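Local structure of fructosamine deglycase FrlB (Bacillus subtilis, 3EUA) at residues A[25-30]-A[55-60]; A[31-36]-A[88-93]; A[44-49]-A[144-149]; A[76-81]-A[100-105]. The protein catalyses the conversion of a range of fructosamine 6-phosphates to glucose 6-phosphate and a free amino acid. All coordinates share one frame; numbering follows the deposited sequence.

Contact 1: residues A[25-30]-A[55-60]; sequences IDHVFF and NSDLYS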
loop_
_atom_site.group_PDB
_atom_site.type_symbol
_atom_site.label_atom_id
_atom_site.label_comp_id
_atom_site.label_asym_id
_atom_site.label_seq_id
_atom_site.Cartn_x
_atom_site.Cartn_y
_atom_site.Cartn_z
ATOM N N ILE A 25 25.166 -5.470 -1.660
ATOM C CA ILE A 25 23.721 -5.460 -1.847
ATOM C C ILE A 25 23.275 -4.025 -1.666
ATOM O O ILE A 25 23.588 -3.412 -0.645
ATOM C CB ILE A 25 22.961 -6.286 -0.780
ATOM C CG1 ILE A 25 23.354 -7.771 -0.782
ATOM C CG2 ILE A 25 21.487 -6.168 -1.010
ATOM C CD1 ILE A 25 23.183 -8.486 -2.139
ATOM N N ASP A 26 22.540 -3.475 -2.626
ATOM C CA ASP A 26 22.059 -2.109 -2.487
ATOM C C ASP A 26 20.535 -2.002 -2.482
ATOM O O ASP A 26 20.005 -0.893 -2.375
ATOM C CB ASP A 26 22.652 -1.197 -3.575
ATOM C CG ASP A 26 22.204 -1.538 -5.001
ATOM O OD1 ASP A 26 21.248 -2.285 -5.232
ATOM O OD2 ASP A 26 22.847 -1.011 -5.935
ATOM N N HIS A 27 19.835 -3.131 -2.602
ATOM C CA HIS A 27 18.374 -3.113 -2.702
ATOM C C HIS A 27 17.802 -4.396 -2.131
ATOM O O HIS A 27 18.276 -5.469 -2.465
ATOM C CB HIS A 27 17.969 -3.029 -4.207
ATOM C CG HIS A 27 16.648 -2.358 -4.495
ATOM N ND1 HIS A 27 16.522 -1.347 -5.432
ATOM C CD2 HIS A 27 15.404 -2.551 -3.989
ATOM C CE1 HIS A 27 15.259 -0.961 -5.494
ATOM N NE2 HIS A 27 14.560 -1.671 -4.625
ATOM N N VAL A 28 16.780 -4.280 -1.272
ATOM C CA VAL A 28 16.061 -5.435 -0.761
ATOM C C VAL A 28 14.623 -5.399 -1.340
ATOM O O VAL A 28 14.009 -4.332 -1.393
ATOM C CB VAL A 28 15.989 -5.465 0.780
ATOM C CG1 VAL A 28 15.221 -6.695 1.210
ATOM C CG2 VAL A 28 17.379 -5.539 1.381
ATOM N N PHE A 29 14.122 -6.534 -1.840
ATOM C CA PHE A 29 12.752 -6.656 -2.339
ATOM C C PHE A 29 12.021 -7.677 -1.489
ATOM O O PHE A 29 12.505 -8.762 -1.343
ATOM C CB PHE A 29 12.711 -7.099 -3.819
ATOM C CG PHE A 29 13.246 -6.071 -4.784
ATOM C CD1 PHE A 29 12.425 -5.092 -5.313
ATOM C CD2 PHE A 29 14.575 -6.064 -5.152
ATOM C CE1 PHE A 29 12.924 -4.106 -6.182
ATOM C CE2 PHE A 29 15.061 -5.098 -6.038
ATOM C CZ PHE A 29 14.230 -4.138 -6.565
ATOM N N PHE A 30 10.898 -7.286 -0.879
ATOM C CA PHE A 30 10.031 -8.161 -0.094
ATOM C C PHE A 30 8.908 -8.631 -1.026
ATOM O O PHE A 30 8.039 -7.854 -1.393
ATOM C CB PHE A 30 9.462 -7.396 1.073
ATOM C CG PHE A 30 10.500 -6.957 2.043
ATOM C CD1 PHE A 30 11.079 -7.893 2.925
ATOM C CD2 PHE A 30 10.902 -5.626 2.098
ATOM C CE1 PHE A 30 12.031 -7.480 3.857
ATOM C CE2 PHE A 30 11.856 -5.214 2.984
ATOM C CZ PHE A 30 12.415 -6.150 3.880
ATOM N N ASN A 55 18.130 0.234 -0.294
ATOM C CA ASN A 55 16.793 0.566 -0.768
ATOM C C ASN A 55 15.892 -0.627 -0.513
ATOM O O ASN A 55 16.296 -1.747 -0.786
ATOM C CB ASN A 55 16.862 0.844 -2.286
ATOM C CG ASN A 55 15.505 1.074 -2.933
ATOM O OD1 ASN A 55 14.436 0.748 -2.378
ATOM N ND2 ASN A 55 15.538 1.641 -4.142
ATOM N N SER A 56 14.699 -0.400 0.025
ATOM C CA SER A 56 13.734 -1.472 0.267
ATOM C C SER A 56 12.426 -1.199 -0.481
ATOM O O SER A 56 11.941 -0.054 -0.511
ATOM C CB SER A 56 13.419 -1.630 1.767
ATOM O OG SER A 56 12.910 -0.414 2.328
ATOM N N ASP A 57 11.881 -2.236 -1.119
ATOM C CA ASP A 57 10.590 -2.165 -1.783
ATOM C C ASP A 57 9.804 -3.450 -1.453
ATOM O O ASP A 57 10.376 -4.478 -1.102
ATOM C CB ASP A 57 10.706 -1.951 -3.294
ATOM C CG ASP A 57 11.033 -0.519 -3.678
ATOM O OD1 ASP A 57 10.215 0.375 -3.416
ATOM O OD2 ASP A 57 12.076 -0.292 -4.323
ATOM N N LEU A 58 8.485 -3.349 -1.514
ATOM C CA LEU A 58 7.603 -4.455 -1.209
ATOM C C LEU A 58 6.544 -4.560 -2.247
ATOM O O LEU A 58 5.903 -3.566 -2.573
ATOM C CB LEU A 58 6.961 -4.214 0.154
ATOM C CG LEU A 58 6.070 -5.297 0.786
ATOM C CD1 LEU A 58 6.158 -5.222 2.273
ATOM C CD2 LEU A 58 4.614 -5.201 0.386
ATOM N N TYR A 59 6.340 -5.759 -2.782
ATOM C CA TYR A 59 5.313 -5.966 -3.817
ATOM C C TYR A 59 4.676 -7.309 -3.681
ATOM O O TYR A 59 5.284 -8.238 -3.156
ATOM C CB TYR A 59 5.904 -5.951 -5.237
ATOM C CG TYR A 59 6.725 -4.734 -5.583
ATOM C CD1 TYR A 59 6.116 -3.527 -5.897
ATOM C CD2 TYR A 59 8.119 -4.797 -5.599
ATOM C CE1 TYR A 59 6.892 -2.401 -6.183
ATOM C CE2 TYR A 59 8.888 -3.682 -5.916
ATOM C CZ TYR A 59 8.273 -2.484 -6.197
ATOM O OH TYR A 59 9.033 -1.348 -6.478
ATOM N N SER A 60 3.455 -7.404 -4.173
ATOM C CA SER A 60 2.761 -8.662 -4.296
ATOM C C SER A 60 3.566 -9.364 -5.409
ATOM O O SER A 60 4.108 -8.679 -6.280
ATOM C CB SER A 60 1.307 -8.445 -4.706
ATOM O OG SER A 60 0.606 -9.680 -4.737
#
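The His27 ring lies between the Asn55 side chain on one face and the Phe29 ring on the other. Asn55 CB sits over the ring, 3.8 Å from the His27 centroid, in a CH-pi contact. The Asn55 amide is stacked on the same face, its plane turned 25° from the imidazole. On the opposite face Phe29 CZ lies toward the rim. At the edge of the ring, His27 NE2 gives a hydrogen bond of 2.9 Å to Asp57 OD2. The bond uses the anti lone pair of OD2 and is somewhat bent, 144° at the hydrogen. His27 CG is roughly anti to the backbone N (chi1 -152°), which sets the ring alongside Asn55. The Phe29 and Tyr59 rings meet at their edges, with Phe29 CD1 3.9 Å from Tyr59 CE2.

Val28 and Phe30 point to the other face of the sheet, as do Ser56 and Leu58. There Phe30 CB packs on Leu58 CG at 4.0 Å, and Ser56 CB lies at the edge of the Phe30 ring. The strands run parallel, and their backbone bonds include Phe30 N to Asp57 O at 2.9 Å. Strand 55-60 is one of the two outer strands of the five-stranded parallel sheet within this chain.

The other carboxylate oxygen, Asp57 OD1, forms a salt bridge with Lys44 of the second subunit, and Tyr59 OH bonds to Asp48 of that subunit. Asp57 thus links a buried histidine to a charge across the interface. Its two polar partners would be expected to stabilise a negative carboxylate there.

Contact 2: residues A[31-36]-A[88-93]; sequences VACGGS and PETVKA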
loop_
_atom_site.group_PDB
_atom_site.type_symbol
_atom_site.label_atom_id
_atom_site.label_comp_id
_atom_site.label_asym_id
_atom_site.label_seq_id
_atom_site.Cartn_x
_atom_site.Cartn_y
_atom_site.Cartn_z
ATOM N N VAL A 31 8.940 -9.892 -1.415
ATOM C CA VAL A 31 8.003 -10.405 -2.424
ATOM C C VAL A 31 7.228 -11.636 -2.000
ATOM O O VAL A 31 7.796 -12.705 -1.722
ATOM C CB VAL A 31 8.788 -10.729 -3.732
ATOM C CG1 VAL A 31 7.854 -11.098 -4.855
ATOM C CG2 VAL A 31 9.658 -9.538 -4.170
ATOM N N ALA A 32 5.913 -11.515 -1.989
ATOM C CA ALA A 32 5.047 -12.633 -1.598
ATOM C C ALA A 32 3.628 -12.272 -1.984
ATOM O O ALA A 32 3.413 -11.212 -2.574
ATOM C CB ALA A 32 5.150 -12.874 -0.090
ATOM N N CYS A 33 2.666 -13.126 -1.618
ATOM C CA CYS A 33 1.270 -12.871 -1.871
ATOM C C CYS A 33 0.395 -12.928 -0.622
ATOM O O CYS A 33 0.613 -13.747 0.267
ATOM C CB CYS A 33 0.691 -13.880 -2.868
ATOM S SG CYS A 33 1.461 -13.836 -4.502
ATOM N N GLY A 34 -0.605 -12.057 -0.597
ATOM C CA GLY A 34 -1.594 -11.987 0.469
ATOM C C GLY A 34 -1.030 -11.965 1.873
ATOM O O GLY A 34 -0.249 -11.085 2.204
ATOM N N GLY A 35 -1.412 -12.957 2.685
ATOM C CA GLY A 35 -0.952 -13.061 4.065
ATOM C C GLY A 35 0.550 -13.083 4.190
ATOM O O GLY A 35 1.135 -12.515 5.148
ATOM N N SER A 36 1.198 -13.758 3.249
ATOM C CA SER A 36 2.680 -13.829 3.272
ATOM C C SER A 36 3.332 -12.520 2.917
ATOM O O SER A 36 4.480 -12.336 3.274
ATOM C CB SER A 36 3.215 -14.936 2.383
ATOM O OG SER A 36 2.929 -16.166 3.000
ATOM N N PRO A 88 1.991 -20.184 -7.029
ATOM C CA PRO A 88 2.687 -20.081 -8.321
ATOM C C PRO A 88 3.354 -18.761 -8.632
ATOM O O PRO A 88 4.430 -18.776 -9.238
ATOM C CB PRO A 88 1.586 -20.386 -9.347
ATOM C CG PRO A 88 0.575 -21.108 -8.579
ATOM C CD PRO A 88 0.571 -20.504 -7.234
ATOM N N GLU A 89 2.753 -17.649 -8.200
ATOM C CA GLU A 89 3.335 -16.330 -8.473
ATOM C C GLU A 89 4.632 -16.105 -7.679
ATOM O O GLU A 89 5.574 -15.462 -8.150
ATOM C CB GLU A 89 2.375 -15.190 -8.142
ATOM C CG GLU A 89 1.039 -15.238 -8.827
ATOM C CD GLU A 89 -0.033 -15.947 -8.014
ATOM O OE1 GLU A 89 0.150 -17.089 -7.543
ATOM O OE2 GLU A 89 -1.090 -15.311 -7.861
ATOM N N THR A 90 4.665 -16.621 -6.464
ATOM C CA THR A 90 5.853 -16.476 -5.622
ATOM C C THR A 90 6.976 -17.368 -6.143
ATOM O O THR A 90 8.141 -16.960 -6.182
ATOM C CB THR A 90 5.497 -16.711 -4.162
ATOM O OG1 THR A 90 4.408 -15.837 -3.846
ATOM C CG2 THR A 90 6.677 -16.373 -3.242
ATOM N N VAL A 91 6.613 -18.566 -6.610
ATOM C CA VAL A 91 7.570 -19.479 -7.195
ATOM C C VAL A 91 8.189 -18.824 -8.430
ATOM O O VAL A 91 9.407 -18.781 -8.582
ATOM C CB VAL A 91 6.912 -20.814 -7.590
ATOM C CG1 VAL A 91 7.858 -21.679 -8.466
ATOM C CG2 VAL A 91 6.443 -21.594 -6.351
ATOM N N LYS A 92 7.341 -18.276 -9.293
ATOM C CA LYS A 92 7.815 -17.615 -10.500
ATOM C C LYS A 92 8.628 -16.382 -10.138
ATOM O O LYS A 92 9.618 -16.116 -10.768
ATOM C CB LYS A 92 6.681 -17.283 -11.471
ATOM N N ALA A 93 8.232 -15.625 -9.114
ATOM C CA ALA A 93 9.002 -14.441 -8.708
ATOM C C ALA A 93 10.421 -14.814 -8.280
ATOM O O ALA A 93 11.365 -14.056 -8.571
ATOM C CB ALA A 93 8.311 -13.645 -7.587
#
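Val31 and Ala32 end a strand whose tip passes beside the first turns of helix 88-99, and the chains come closest at Ala32 and Thr90, with CA atoms 5.6 Å apart. No hydrogen bond joins the two segments. Three side-chain contacts carry the packing. Val31 CG1 is anti to its backbone N (chi1 -173°) and meets Ala93 CB at 3.8 Å. Thr90 OG1 lies 3.6 Å from Cys33 SG. The same sulfur touches Glu89 CB at 4.0 Å, so it rests against two successive residues of the helix. Thr90 CG2 approaches Val31 O at 4.1 Å. Thr90 OG1 and Cys33 N are buried here, and neither has a polar partner in the model.

Ala61 of helix 61-67 packs against Cys33, Glu89 and Thr90. The carboxylate of Glu89 turns to the second subunit, where OE2 bonds to His234 and forms a salt bridge with Arg261. Gly34 N donates to Glu231 of that subunit. Gly34 has positive phi and stands at the N-cap position before the short helix 35-38. The end of strand 27-32 thus packs on the first turns of helix 88-99, which follows the neighbouring strand 76-82, as in the alpha/beta/alpha sandwich of SIS domains.

Contact 3: residues A[44-49]-A[144-149]; sequences KYVFDR and IVFGTL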
loop_
_atom_site.group_PDB
_atom_site.type_symbol
_atom_site.label_atom_id
_atom_site.label_comp_id
_atom_site.label_asym_id
_atom_site.label_seq_id
_atom_site.Cartn_x
_atom_site.Cartn_y
_atom_site.Cartn_z
ATOM N N LYS A 44 9.698 -3.869 6.207
ATOM C CA LYS A 44 9.876 -2.659 5.387
ATOM C C LYS A 44 10.030 -1.473 6.341
ATOM O O LYS A 44 10.924 -0.616 6.155
ATOM C CB LYS A 44 8.728 -2.517 4.359
ATOM C CG LYS A 44 8.611 -1.199 3.583
ATOM C CD LYS A 44 9.868 -0.708 2.925
ATOM C CE LYS A 44 9.630 0.620 2.177
ATOM N NZ LYS A 44 10.893 1.295 1.748
ATOM N N TYR A 45 9.231 -1.427 7.396
ATOM C CA TYR A 45 9.345 -0.367 8.381
ATOM C C TYR A 45 10.734 -0.383 9.038
ATOM O O TYR A 45 11.356 0.660 9.162
ATOM C CB TYR A 45 8.268 -0.502 9.431
ATOM C CG TYR A 45 8.198 0.639 10.366
ATOM C CD1 TYR A 45 7.382 1.736 10.089
ATOM C CD2 TYR A 45 8.903 0.626 11.550
ATOM C CE1 TYR A 45 7.294 2.803 10.985
ATOM C CE2 TYR A 45 8.820 1.648 12.429
ATOM C CZ TYR A 45 8.020 2.748 12.145
ATOM O OH TYR A 45 7.962 3.794 13.054
ATOM N N VAL A 46 11.219 -1.583 9.419
ATOM C CA VAL A 46 12.554 -1.741 9.995
ATOM C C VAL A 46 13.607 -1.188 9.046
ATOM O O VAL A 46 14.435 -0.361 9.429
ATOM C CB VAL A 46 12.864 -3.235 10.368
ATOM C CG1 VAL A 46 14.328 -3.438 10.763
ATOM C CG2 VAL A 46 11.957 -3.706 11.517
ATOM N N PHE A 47 13.589 -1.624 7.798
ATOM C CA PHE A 47 14.538 -1.094 6.823
ATOM C C PHE A 47 14.464 0.415 6.691
ATOM O O PHE A 47 15.501 1.074 6.603
ATOM C CB PHE A 47 14.379 -1.744 5.433
ATOM C CG PHE A 47 15.347 -2.829 5.185
ATOM C CD1 PHE A 47 15.147 -4.096 5.688
ATOM C CD2 PHE A 47 16.522 -2.564 4.481
ATOM C CE1 PHE A 47 16.086 -5.101 5.475
ATOM C CE2 PHE A 47 17.445 -3.567 4.268
ATOM C CZ PHE A 47 17.230 -4.830 4.781
ATOM N N ASP A 48 13.258 0.973 6.671
ATOM C CA ASP A 48 13.118 2.440 6.566
ATOM C C ASP A 48 13.741 3.187 7.732
ATOM O O ASP A 48 14.322 4.240 7.541
ATOM C CB ASP A 48 11.645 2.871 6.384
ATOM C CG ASP A 48 11.113 2.575 4.991
ATOM O OD1 ASP A 48 11.912 2.292 4.057
ATOM O OD2 ASP A 48 9.883 2.641 4.815
ATOM N N ARG A 49 13.619 2.636 8.933
ATOM C CA ARG A 49 14.186 3.259 10.144
ATOM C C ARG A 49 15.664 2.932 10.413
ATOM O O ARG A 49 16.356 3.696 11.098
ATOM C CB ARG A 49 13.370 2.803 11.349
ATOM C CG ARG A 49 11.999 3.409 11.446
ATOM C CD ARG A 49 11.980 4.678 12.290
ATOM N NE ARG A 49 12.959 5.680 11.888
ATOM C CZ ARG A 49 14.058 6.044 12.546
ATOM N NH1 ARG A 49 14.407 5.521 13.720
ATOM N NH2 ARG A 49 14.818 7.000 12.029
ATOM N N ILE A 144 16.385 -12.944 9.539
ATOM C CA ILE A 144 16.954 -12.589 8.241
ATOM C C ILE A 144 17.180 -11.076 8.105
ATOM O O ILE A 144 18.264 -10.610 7.703
ATOM C CB ILE A 144 16.030 -13.035 7.076
ATOM C CG1 ILE A 144 15.842 -14.571 7.093
ATOM C CG2 ILE A 144 16.613 -12.574 5.740
ATOM C CD1 ILE A 144 14.811 -15.172 6.070
ATOM N N VAL A 145 16.136 -10.308 8.423
ATOM C CA VAL A 145 16.159 -8.847 8.277
ATOM C C VAL A 145 17.195 -8.177 9.188
ATOM O O VAL A 145 18.062 -7.451 8.699
ATOM C CB VAL A 145 14.741 -8.265 8.477
ATOM C CG1 VAL A 145 14.726 -6.749 8.635
ATOM C CG2 VAL A 145 13.882 -8.699 7.305
ATOM N N PHE A 146 17.137 -8.436 10.487
ATOM C CA PHE A 146 18.122 -7.830 11.402
ATOM C C PHE A 146 19.514 -8.381 11.180
ATOM O O PHE A 146 20.503 -7.669 11.366
ATOM C CB PHE A 146 17.724 -7.982 12.864
ATOM C CG PHE A 146 16.598 -7.051 13.273
ATOM C CD1 PHE A 146 16.866 -5.762 13.708
ATOM C CD2 PHE A 146 15.287 -7.461 13.202
ATOM C CE1 PHE A 146 15.822 -4.906 14.050
ATOM C CE2 PHE A 146 14.258 -6.619 13.551
ATOM C CZ PHE A 146 14.533 -5.340 13.971
ATOM N N GLY A 147 19.583 -9.645 10.784
ATOM C CA GLY A 147 20.859 -10.274 10.466
ATOM C C GLY A 147 21.503 -9.601 9.267
ATOM O O GLY A 147 22.686 -9.357 9.290
ATOM N N THR A 148 20.712 -9.354 8.217
ATOM C CA THR A 148 21.174 -8.701 6.975
ATOM C C THR A 148 21.727 -7.311 7.275
ATOM O O THR A 148 22.814 -6.959 6.819
ATOM C CB THR A 148 20.035 -8.690 5.939
ATOM O OG1 THR A 148 19.736 -10.053 5.561
ATOM C CG2 THR A 148 20.422 -7.878 4.692
ATOM N N LEU A 149 21.004 -6.550 8.094
ATOM C CA LEU A 149 21.441 -5.212 8.498
ATOM C C LEU A 149 22.714 -5.283 9.354
ATOM O O LEU A 149 23.575 -4.421 9.249
ATOM C CB LEU A 149 20.326 -4.485 9.262
ATOM C CG LEU A 149 19.133 -3.993 8.453
ATOM C CD1 LEU A 149 17.967 -3.504 9.357
ATOM C CD2 LEU A 149 19.568 -2.911 7.498
#
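Val46 CG1 touches three side chains of segment 144-149. It is anti to the backbone N (chi1 171°). It lies over one face of the Phe146 ring, 3.7 Å from Phe146 CZ, and the two side chains cross at about a right angle. It also meets Val145 CG1 at 4.0 Å and Leu149 CD1 at 3.9 Å. Leu149 CD2 lies over one face of the Phe47 ring, toward the rim, 3.9 Å from Phe47 CE2. Val145 CG1 reaches Phe47 CE1 at 3.8 Å.

The helices run nearly parallel. The axes of the two short segments approach to 10.6 Å, with 20° between their directions. Both belong to the helical layer on one side of the parallel sheet in the first SIS domain, an alpha/beta/alpha sandwich.

Within segment 144-149, Thr148 OG1 donates to Ile144 O at 2.7 Å. That oxygen also accepts from Thr148 N, which arrives from the opposite face of the carbonyl plane. The Phe146 ring also makes an edge-to-face contact with Tyr142. On helix 41-50 the polar side turns from the contact: Lys44 NZ and Asp48 OD1 form a salt bridge of 2.7 Å. Asp48 OD2 forms another with Arg67 of the second subunit.

Contact 4: residues A[76-81]-A[100-105]; sequences SLVILC and KGALTI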
loop_
_atom_site.group_PDB
_atom_site.type_symbol
_atom_site.label_atom_id
_atom_site.label_comp_id
_atom_site.label_asym_id
_atom_site.label_seq_id
_atom_site.Cartn_x
_atom_site.Cartn_y
_atom_site.Cartn_z
ATOM N N SER A 76 20.885 -6.995 -5.805
ATOM C CA SER A 76 19.592 -7.111 -5.115
ATOM C C SER A 76 19.505 -8.361 -4.260
ATOM O O SER A 76 20.033 -9.384 -4.624
ATOM C CB SER A 76 18.427 -7.182 -6.133
ATOM O OG SER A 76 18.306 -6.022 -6.956
ATOM N N LEU A 77 18.790 -8.239 -3.141
ATOM C CA LEU A 77 18.441 -9.325 -2.266
ATOM C C LEU A 77 16.919 -9.397 -2.360
ATOM O O LEU A 77 16.247 -8.347 -2.188
ATOM C CB LEU A 77 18.783 -8.993 -0.830
ATOM C CG LEU A 77 18.336 -9.961 0.255
ATOM C CD1 LEU A 77 18.887 -11.339 -0.024
ATOM C CD2 LEU A 77 18.760 -9.439 1.654
ATOM N N VAL A 78 16.367 -10.574 -2.654
ATOM C CA VAL A 78 14.914 -10.730 -2.737
ATOM C C VAL A 78 14.511 -11.749 -1.671
ATOM O O VAL A 78 15.026 -12.848 -1.634
ATOM C CB VAL A 78 14.464 -11.106 -4.152
ATOM C CG1 VAL A 78 12.951 -11.266 -4.230
ATOM C CG2 VAL A 78 14.917 -10.028 -5.162
ATOM N N ILE A 79 13.621 -11.348 -0.776
ATOM C CA ILE A 79 13.158 -12.200 0.285
ATOM C C ILE A 79 11.733 -12.590 -0.075
ATOM O O ILE A 79 10.877 -11.701 -0.253
ATOM C CB ILE A 79 13.156 -11.480 1.647
ATOM C CG1 ILE A 79 14.567 -11.044 2.047
ATOM C CG2 ILE A 79 12.572 -12.409 2.741
ATOM C CD1 ILE A 79 14.622 -10.193 3.275
ATOM N N LEU A 80 11.500 -13.897 -0.216
ATOM C CA LEU A 80 10.186 -14.419 -0.577
ATOM C C LEU A 80 9.603 -15.313 0.519
ATOM O O LEU A 80 10.334 -15.879 1.350
ATOM C CB LEU A 80 10.231 -15.169 -1.918
ATOM C CG LEU A 80 10.892 -14.399 -3.068
ATOM C CD1 LEU A 80 12.337 -14.906 -3.348
ATOM C CD2 LEU A 80 10.043 -14.502 -4.294
ATOM N N CYS A 81 8.284 -15.430 0.530
ATOM C CA CYS A 81 7.620 -16.280 1.498
ATOM C C CYS A 81 6.363 -16.900 0.909
ATOM O O CYS A 81 5.603 -16.230 0.204
ATOM C CB CYS A 81 7.266 -15.481 2.740
ATOM S SG CYS A 81 6.531 -16.524 4.008
ATOM N N LYS A 100 17.714 -12.805 -12.946
ATOM C CA LYS A 100 18.302 -11.460 -13.045
ATOM C C LYS A 100 19.603 -11.303 -12.228
ATOM O O LYS A 100 20.148 -10.201 -12.149
ATOM C CB LYS A 100 17.348 -10.389 -12.533
ATOM C CG LYS A 100 16.005 -10.224 -13.217
ATOM C CD LYS A 100 16.045 -9.411 -14.441
ATOM C CE LYS A 100 14.646 -9.105 -14.887
ATOM N NZ LYS A 100 14.627 -8.250 -16.092
ATOM N N GLY A 101 20.086 -12.367 -11.604
ATOM C CA GLY A 101 21.318 -12.310 -10.812
ATOM C C GLY A 101 21.116 -11.919 -9.351
ATOM O O GLY A 101 22.070 -11.768 -8.602
ATOM N N ALA A 102 19.872 -11.780 -8.918
ATOM C CA ALA A 102 19.617 -11.414 -7.532
ATOM C C ALA A 102 19.875 -12.585 -6.576
ATOM O O ALA A 102 19.802 -13.762 -6.962
ATOM C CB ALA A 102 18.184 -10.908 -7.358
ATOM N N LEU A 103 20.222 -12.225 -5.338
ATOM C CA LEU A 103 20.400 -13.173 -4.259
ATOM C C LEU A 103 18.984 -13.417 -3.744
ATOM O O LEU A 103 18.261 -12.465 -3.443
ATOM C CB LEU A 103 21.273 -12.575 -3.157
ATOM C CG LEU A 103 21.493 -13.378 -1.873
ATOM C CD1 LEU A 103 22.166 -14.709 -2.162
ATOM C CD2 LEU A 103 22.317 -12.522 -0.904
ATOM N N THR A 104 18.574 -14.680 -3.667
ATOM C CA THR A 104 17.227 -15.023 -3.239
ATOM C C THR A 104 17.186 -15.918 -2.026
ATOM O O THR A 104 17.926 -16.896 -1.933
ATOM C CB THR A 104 16.433 -15.751 -4.378
ATOM O OG1 THR A 104 17.159 -16.883 -4.848
ATOM C CG2 THR A 104 16.173 -14.812 -5.530
ATOM N N ILE A 105 16.296 -15.571 -1.101
ATOM C CA ILE A 105 16.082 -16.368 0.079
ATOM C C ILE A 105 14.570 -16.521 0.233
ATOM O O ILE A 105 13.851 -15.535 0.230
ATOM C CB ILE A 105 16.714 -15.749 1.328
ATOM C CG1 ILE A 105 16.423 -16.658 2.527
ATOM C CG2 ILE A 105 16.175 -14.312 1.525
ATOM C CD1 ILE A 105 17.314 -16.466 3.757
#
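Leu77 and Leu103 both hold CG anti to the backbone N, with chi1 at 173° and 175°, and their side chains lie side by side, pointing the same way. Leu77 CD1 meets Leu103 CD2 at 3.7 Å. Ile79 and Ile105 also lie side by side, though their first torsions differ. Ile105 CG2 stands between the backbone N and the carbonyl carbon and touches Ile79 CG1 at 3.7 Å.

The backbones are joined by four hydrogen bonds in a parallel pairing. Val78 bonds to strand 103-108 through both its N and its O: N donates to Leu103 O at 2.8 Å, and O accepts from Ile105 N at 3.1 Å. Leu103 N to Ser76 O and Leu80 N to Ile105 O complete the set. Together with helix 88-99 the strands form a beta-alpha-beta unit of the Rossmann-like SIS domain. The helix ends in a Schellman motif at Gly101, which has positive phi, and the chain then enters the second strand.

Val78 and Thr104 point to the other face of the sheet. Val78 CG2 packs there on Ala102 CB at 4.0 Å. Phe16 of helix 11-20 packs on Leu77, Leu103 and Ile105. Thr104 OG1 bonds to Gln120 N.

Overall arrangement
All four contacts are buried and lie in the first SIS domain. Contacts 1 and 4 are parallel strand pairs in one sheet, and strands 27-32 and 76-82 join them through backbone bonds of Phe29. Contact 1 adds a polar cluster, and its outer strand also meets the second subunit. The side chains that meet in contact 4 are nearly all aliphatic, and no other chain of the assembly touches it. Contact 2 continues strand 27-32 to its end and packs a helix there without hydrogen bonds. Contact 3 joins two helices by apolar side chains alone. Its Phe47 packs on Val28 of contact 1, and Ile144 on Ile79 and Ile105 of contact 4. Contacts 1, 2 and 3 reach the second subunit.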